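Long-range contacts in copper homeostasis protein CutC (Streptococcus agalactiae, PDB 2BDQ), which probably binds copper ions and is thought to take part in copper homeostasis in the cytoplasm: residues A[81-86]-A[113-118]; A[57-62]-A[88-93]. All blocks are in the same frame, centred on the assembly; numbering follows the deposited sequence.

Contact 1 (A[81-86]-A[113-118]); sequences DILRAV and LPATQG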
loop_
_atom_site.group_PDB
_atom_site.type_symbol
_atom_site.label_atom_id
_atom_site.label_comp_id
_atom_site.label_asym_id
_atom_site.label_seq_id
_atom_site.Cartn_x
_atom_site.Cartn_y
_atom_site.Cartn_z
ATOM N N ASP A 81 -10.119 6.232 -6.131
ATOM C CA ASP A 81 -8.945 6.778 -5.467
ATOM C C ASP A 81 -8.613 8.183 -5.950
ATOM O O ASP A 81 -8.051 8.987 -5.198
ATOM C CB ASP A 81 -7.746 5.832 -5.615
ATOM C CG ASP A 81 -7.818 4.668 -4.632
ATOM O OD1 ASP A 81 -8.162 4.925 -3.450
ATOM O OD2 ASP A 81 -7.526 3.512 -5.016
ATOM N N ILE A 82 -8.981 8.493 -7.191
ATOM C CA ILE A 82 -8.742 9.822 -7.737
ATOM C C ILE A 82 -9.661 10.827 -7.070
ATOM O O ILE A 82 -9.230 11.916 -6.724
ATOM C CB ILE A 82 -8.965 9.839 -9.257
ATOM C CG1 ILE A 82 -7.767 9.166 -9.938
ATOM C CG2 ILE A 82 -9.158 11.273 -9.766
ATOM C CD1 ILE A 82 -7.942 8.946 -11.414
ATOM N N LEU A 83 -10.926 10.459 -6.880
ATOM C CA LEU A 83 -11.890 11.354 -6.242
ATOM C C LEU A 83 -11.428 11.729 -4.835
ATOM O O LEU A 83 -11.517 12.882 -4.431
ATOM C CB LEU A 83 -13.258 10.678 -6.172
ATOM C CG LEU A 83 -14.366 10.947 -7.193
ATOM C CD1 LEU A 83 -13.863 11.633 -8.452
ATOM C CD2 LEU A 83 -15.010 9.610 -7.497
ATOM N N ARG A 84 -10.943 10.741 -4.091
ATOM C CA ARG A 84 -10.454 10.980 -2.745
ATOM C C ARG A 84 -9.185 11.841 -2.790
ATOM O O ARG A 84 -9.049 12.793 -2.027
ATOM C CB ARG A 84 -10.173 9.642 -2.045
ATOM C CG ARG A 84 -11.309 9.097 -1.166
ATOM C CD ARG A 84 -12.654 8.973 -1.874
ATOM N NE ARG A 84 -13.325 10.264 -1.997
ATOM C CZ ARG A 84 -14.476 10.460 -2.635
ATOM N NH1 ARG A 84 -14.998 11.676 -2.687
ATOM N NH2 ARG A 84 -15.100 9.449 -3.226
ATOM N N ALA A 85 -8.266 11.524 -3.697
ATOM C CA ALA A 85 -7.028 12.291 -3.802
ATOM C C ALA A 85 -7.308 13.772 -4.028
ATOM O O ALA A 85 -6.652 14.630 -3.433
ATOM C CB ALA A 85 -6.156 11.749 -4.926
ATOM N N VAL A 86 -8.275 14.082 -4.886
ATOM C CA VAL A 86 -8.599 15.479 -5.141
ATOM C C VAL A 86 -9.299 16.136 -3.951
ATOM O O VAL A 86 -8.984 17.268 -3.596
ATOM C CB VAL A 86 -9.472 15.636 -6.412
ATOM C CG1 VAL A 86 -10.650 14.700 -6.354
ATOM C CG2 VAL A 86 -9.958 17.072 -6.541
ATOM N N LEU A 113 -10.643 10.955 -16.804
ATOM C CA LEU A 113 -10.404 12.393 -16.846
ATOM C C LEU A 113 -11.390 13.252 -16.055
ATOM O O LEU A 113 -10.983 14.151 -15.313
ATOM C CB LEU A 113 -10.361 12.883 -18.292
ATOM C CG LEU A 113 -9.088 12.492 -19.046
ATOM C CD1 LEU A 113 -9.145 13.074 -20.453
ATOM C CD2 LEU A 113 -7.856 13.011 -18.297
ATOM N N PRO A 114 -12.699 12.998 -16.204
ATOM C CA PRO A 114 -13.682 13.804 -15.469
ATOM C C PRO A 114 -13.457 13.796 -13.957
ATOM O O PRO A 114 -13.547 14.832 -13.304
ATOM C CB PRO A 114 -15.017 13.173 -15.870
ATOM C CG PRO A 114 -14.732 12.634 -17.265
ATOM C CD PRO A 114 -13.362 12.020 -17.083
ATOM N N ALA A 115 -13.158 12.630 -13.398
ATOM C CA ALA A 115 -12.922 12.526 -11.958
ATOM C C ALA A 115 -11.704 13.348 -11.532
ATOM O O ALA A 115 -11.653 13.851 -10.409
ATOM C CB ALA A 115 -12.725 11.071 -11.554
ATOM N N THR A 116 -10.732 13.488 -12.430
ATOM C CA THR A 116 -9.513 14.245 -12.131
ATOM C C THR A 116 -9.795 15.703 -11.813
ATOM O O THR A 116 -8.992 16.378 -11.163
ATOM C CB THR A 116 -8.516 14.202 -13.299
ATOM O OG1 THR A 116 -8.101 12.847 -13.530
ATOM C CG2 THR A 116 -7.299 15.035 -12.966
ATOM N N GLN A 117 -10.926 16.191 -12.307
ATOM C CA GLN A 117 -11.350 17.558 -12.067
ATOM C C GLN A 117 -10.276 18.610 -12.328
ATOM O O GLN A 117 -10.098 19.543 -11.540
ATOM C CB GLN A 117 -11.863 17.680 -10.634
ATOM C CG GLN A 117 -13.008 16.725 -10.334
ATOM C CD GLN A 117 -13.332 16.653 -8.848
ATOM O OE1 GLN A 117 -13.816 17.620 -8.255
ATOM N NE2 GLN A 117 -13.058 15.502 -8.241
ATOM N N GLY A 118 -9.558 18.448 -13.438
ATOM C CA GLY A 118 -8.532 19.403 -13.810
ATOM C C GLY A 118 -7.197 19.365 -13.093
ATOM O O GLY A 118 -6.296 20.118 -13.462
#

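Contact 2 (A[57-62]-A[88-93]); sequences VAVMIR and LESDAL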
loop_
_atom_site.group_PDB
_atom_site.type_symbol
_atom_site.label_atom_id
_atom_site.label_comp_id
_atom_site.label_asym_id
_atom_site.label_seq_id
_atom_site.Cartn_x
_atom_site.Cartn_y
_atom_site.Cartn_z
ATOM N N VAL A 57 2.615 17.728 -3.507
ATOM C CA VAL A 57 2.398 16.292 -3.402
ATOM C C VAL A 57 1.725 15.676 -4.616
ATOM O O VAL A 57 0.612 16.045 -4.953
ATOM C CB VAL A 57 1.510 15.977 -2.189
ATOM C CG1 VAL A 57 1.406 14.467 -1.992
ATOM C CG2 VAL A 57 2.064 16.658 -0.953
ATOM N N ALA A 58 2.395 14.727 -5.259
ATOM C CA ALA A 58 1.831 14.037 -6.418
ATOM C C ALA A 58 1.432 12.646 -5.923
ATOM O O ALA A 58 2.286 11.860 -5.515
ATOM C CB ALA A 58 2.873 13.927 -7.531
ATOM N N VAL A 59 0.138 12.343 -5.945
ATOM C CA VAL A 59 -0.347 11.054 -5.460
ATOM C C VAL A 59 -0.407 9.957 -6.515
ATOM O O VAL A 59 -0.961 10.142 -7.602
ATOM C CB VAL A 59 -1.748 11.203 -4.809
ATOM C CG1 VAL A 59 -2.264 9.849 -4.340
ATOM C CG2 VAL A 59 -1.661 12.166 -3.637
HETATM N N MSE A 60 0.167 8.806 -6.176
HETATM C CA MSE A 60 0.177 7.654 -7.067
HETATM C C MSE A 60 -1.201 7.015 -7.181
HETATM O O MSE A 60 -1.860 6.730 -6.179
HETATM C CB MSE A 60 1.174 6.597 -6.570
HETATM C CG MSE A 60 2.389 6.419 -7.462
HETATM SE SE MSE A 60 1.912 5.514 -9.111
HETATM C CE MSE A 60 3.472 4.388 -9.300
ATOM N N ILE A 61 -1.633 6.803 -8.417
ATOM C CA ILE A 61 -2.914 6.174 -8.684
ATOM C C ILE A 61 -2.606 4.880 -9.439
ATOM O O ILE A 61 -2.480 4.876 -10.667
ATOM C CB ILE A 61 -3.827 7.057 -9.569
ATOM C CG1 ILE A 61 -4.031 8.430 -8.923
ATOM C CG2 ILE A 61 -5.157 6.347 -9.802
ATOM C CD1 ILE A 61 -4.800 8.398 -7.611
ATOM N N ARG A 62 -2.467 3.790 -8.690
ATOM C CA ARG A 62 -2.179 2.474 -9.247
ATOM C C ARG A 62 -2.799 1.465 -8.280
ATOM O O ARG A 62 -2.371 1.354 -7.137
ATOM C CB ARG A 62 -0.667 2.282 -9.347
ATOM C CG ARG A 62 -0.223 1.042 -10.099
ATOM C CD ARG A 62 1.290 1.061 -10.224
ATOM N NE ARG A 62 1.829 -0.116 -10.890
ATOM C CZ ARG A 62 3.051 -0.591 -10.674
ATOM N NH1 ARG A 62 3.853 0.015 -9.808
ATOM N NH2 ARG A 62 3.468 -1.672 -11.316
ATOM N N LEU A 88 -8.837 15.556 -1.025
ATOM C CA LEU A 88 -7.823 15.699 0.016
ATOM C C LEU A 88 -6.762 16.736 -0.361
ATOM O O LEU A 88 -5.699 16.809 0.259
ATOM C CB LEU A 88 -7.165 14.344 0.303
ATOM C CG LEU A 88 -8.083 13.345 1.023
ATOM C CD1 LEU A 88 -7.407 11.992 1.166
ATOM C CD2 LEU A 88 -8.447 13.905 2.395
ATOM N N GLU A 89 -7.062 17.513 -1.402
ATOM C CA GLU A 89 -6.202 18.588 -1.883
ATOM C C GLU A 89 -4.837 18.189 -2.437
ATOM O O GLU A 89 -3.858 18.919 -2.265
ATOM C CB GLU A 89 -6.013 19.629 -0.774
ATOM C CG GLU A 89 -7.310 20.259 -0.274
ATOM C CD GLU A 89 -7.096 21.172 0.924
ATOM O OE1 GLU A 89 -6.396 22.201 0.776
ATOM O OE2 GLU A 89 -7.621 20.858 2.017
ATOM N N SER A 90 -4.763 17.040 -3.104
ATOM C CA SER A 90 -3.500 16.616 -3.691
ATOM C C SER A 90 -3.167 17.586 -4.828
ATOM O O SER A 90 -4.064 18.135 -5.476
ATOM C CB SER A 90 -3.611 15.189 -4.225
ATOM O OG SER A 90 -3.905 14.281 -3.175
ATOM N N ASP A 91 -1.878 17.794 -5.065
ATOM C CA ASP A 91 -1.430 18.715 -6.102
ATOM C C ASP A 91 -1.318 18.089 -7.480
ATOM O O ASP A 91 -1.423 18.788 -8.491
ATOM C CB ASP A 91 -0.087 19.309 -5.699
ATOM C CG ASP A 91 -0.182 20.118 -4.428
ATOM O OD1 ASP A 91 -0.801 21.206 -4.467
ATOM O OD2 ASP A 91 0.339 19.658 -3.388
ATOM N N ALA A 92 -1.115 16.777 -7.525
ATOM C CA ALA A 92 -0.995 16.088 -8.800
ATOM C C ALA A 92 -1.348 14.613 -8.674
ATOM O O ALA A 92 -1.301 14.045 -7.586
ATOM C CB ALA A 92 0.423 16.245 -9.341
ATOM N N LEU A 93 -1.698 14.000 -9.800
ATOM C CA LEU A 93 -2.046 12.590 -9.835
ATOM C C LEU A 93 -1.082 11.880 -10.783
ATOM O O LEU A 93 -0.797 12.377 -11.873
ATOM C CB LEU A 93 -3.491 12.429 -10.307
ATOM C CG LEU A 93 -4.521 13.294 -9.565
ATOM C CD1 LEU A 93 -5.891 13.115 -10.210
ATOM C CD2 LEU A 93 -4.568 12.916 -8.087
#

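Contact 1 (A[81-86]-A[113-118])
Ala115 is where the last turn of helix 106-116 meets helix 72-87. Its CB points at the other helix and meets two side chains there: Leu83 CD1 presses on it at 3.4 Å, tighter than usual for two carbons, and Ile82 CG2 lies 4.0 Å from the same CB. Ile82 holds CG2 anti to its backbone N, which also sets this methyl 3.6 Å from Ala115 O. Thr116 starts its side chain away from the other helix, and its backbone N, 3.8 Å from Ile82 CG2, is its closest atom to that helix. Gln117 then leaves the helix with positive phi (49°), and its extended side chain folds back. Gln117 NE2 donates to Ala115 O at 3.1 Å, in the carbonyl plane and nearly in the plane of its own amide, which fixes the rotation of the carboxamide. The side chain crosses Val86 at about a right angle, Gln117 NE2 lying against the methyls, 3.9 Å from Val86 CG2. Asp81 makes hydrogen bonds to Ser39 and Gly41 of the second subunit. Packing thus joins two consecutive outer helices of the TIM barrel. Beneath them, Ile82 and Thr116 both rest on Leu93 of strand 92-95, and Thr116 also touches Leu121 of strand 121-123.

Contact 2 (A[57-62]-A[88-93])
Strands 56-60 and 92-95 are parallel neighbours in the TIM barrel, the two strands of a beta-alpha-beta crossover through helix 72-87. Ala58 pairs with Ala92 and Val59 with Leu93, so side chains alternate between the two faces of the sheet. On one face the methyls of Ala58 and Ala92 lie side by side, CB to CB 3.8 Å. The opposite face carries Val59 and Leu93 and looks to helix 72-87, where Leu93 packs on Ala85. Ile61 reaches Leu93 as well, CG1 against CB at 4.3 Å. Val59 has CG1 anti to its backbone N, which leaves CG2 beside that N and directed at Ser90, 3.1 Å from OG. The Ser90 hydroxyl itself is engaged by Ala85 O and Asn47 OD1, so the valine methyl merely lies against it. Between the backbones, Val59 N gives a 2.8 Å bond to Ala92 O, approaching from above the carbonyl plane. Val57 O takes Asp91 N at 3.0 Å, in the carbonyl plane but with a bent N-H...O angle of 136°, and more weakly Ala92 N. Asp91 sets CG beside its own N (chi1 -63°), bringing the carboxylate back to the start of the neighbouring strand. Asp91 OD2, also bonded to His51 NE2, accepts Val57 N at 3.0 Å through its anti lone pair.

From the N terminus the chain first passes through segment 57-62, which holds most of strand 56-60. Segment 81-86 follows near the end of helix 72-87, then segment 88-93 leads into strand 92-95, and segment 113-118 comes where helix 106-116 ends. Contact 2 closes the first loop, strand to next strand round helix 72-87; contact 1 closes the second, helix to next helix round strand 92-95. Their segments alternate, so the loops cross rather than nest, and their centres lie about 9 Å apart. Leu93 belongs to contact 2 and lies under both helices of contact 1, so it joins them. Together they tie two adjacent barrel strands to two successive outer helices.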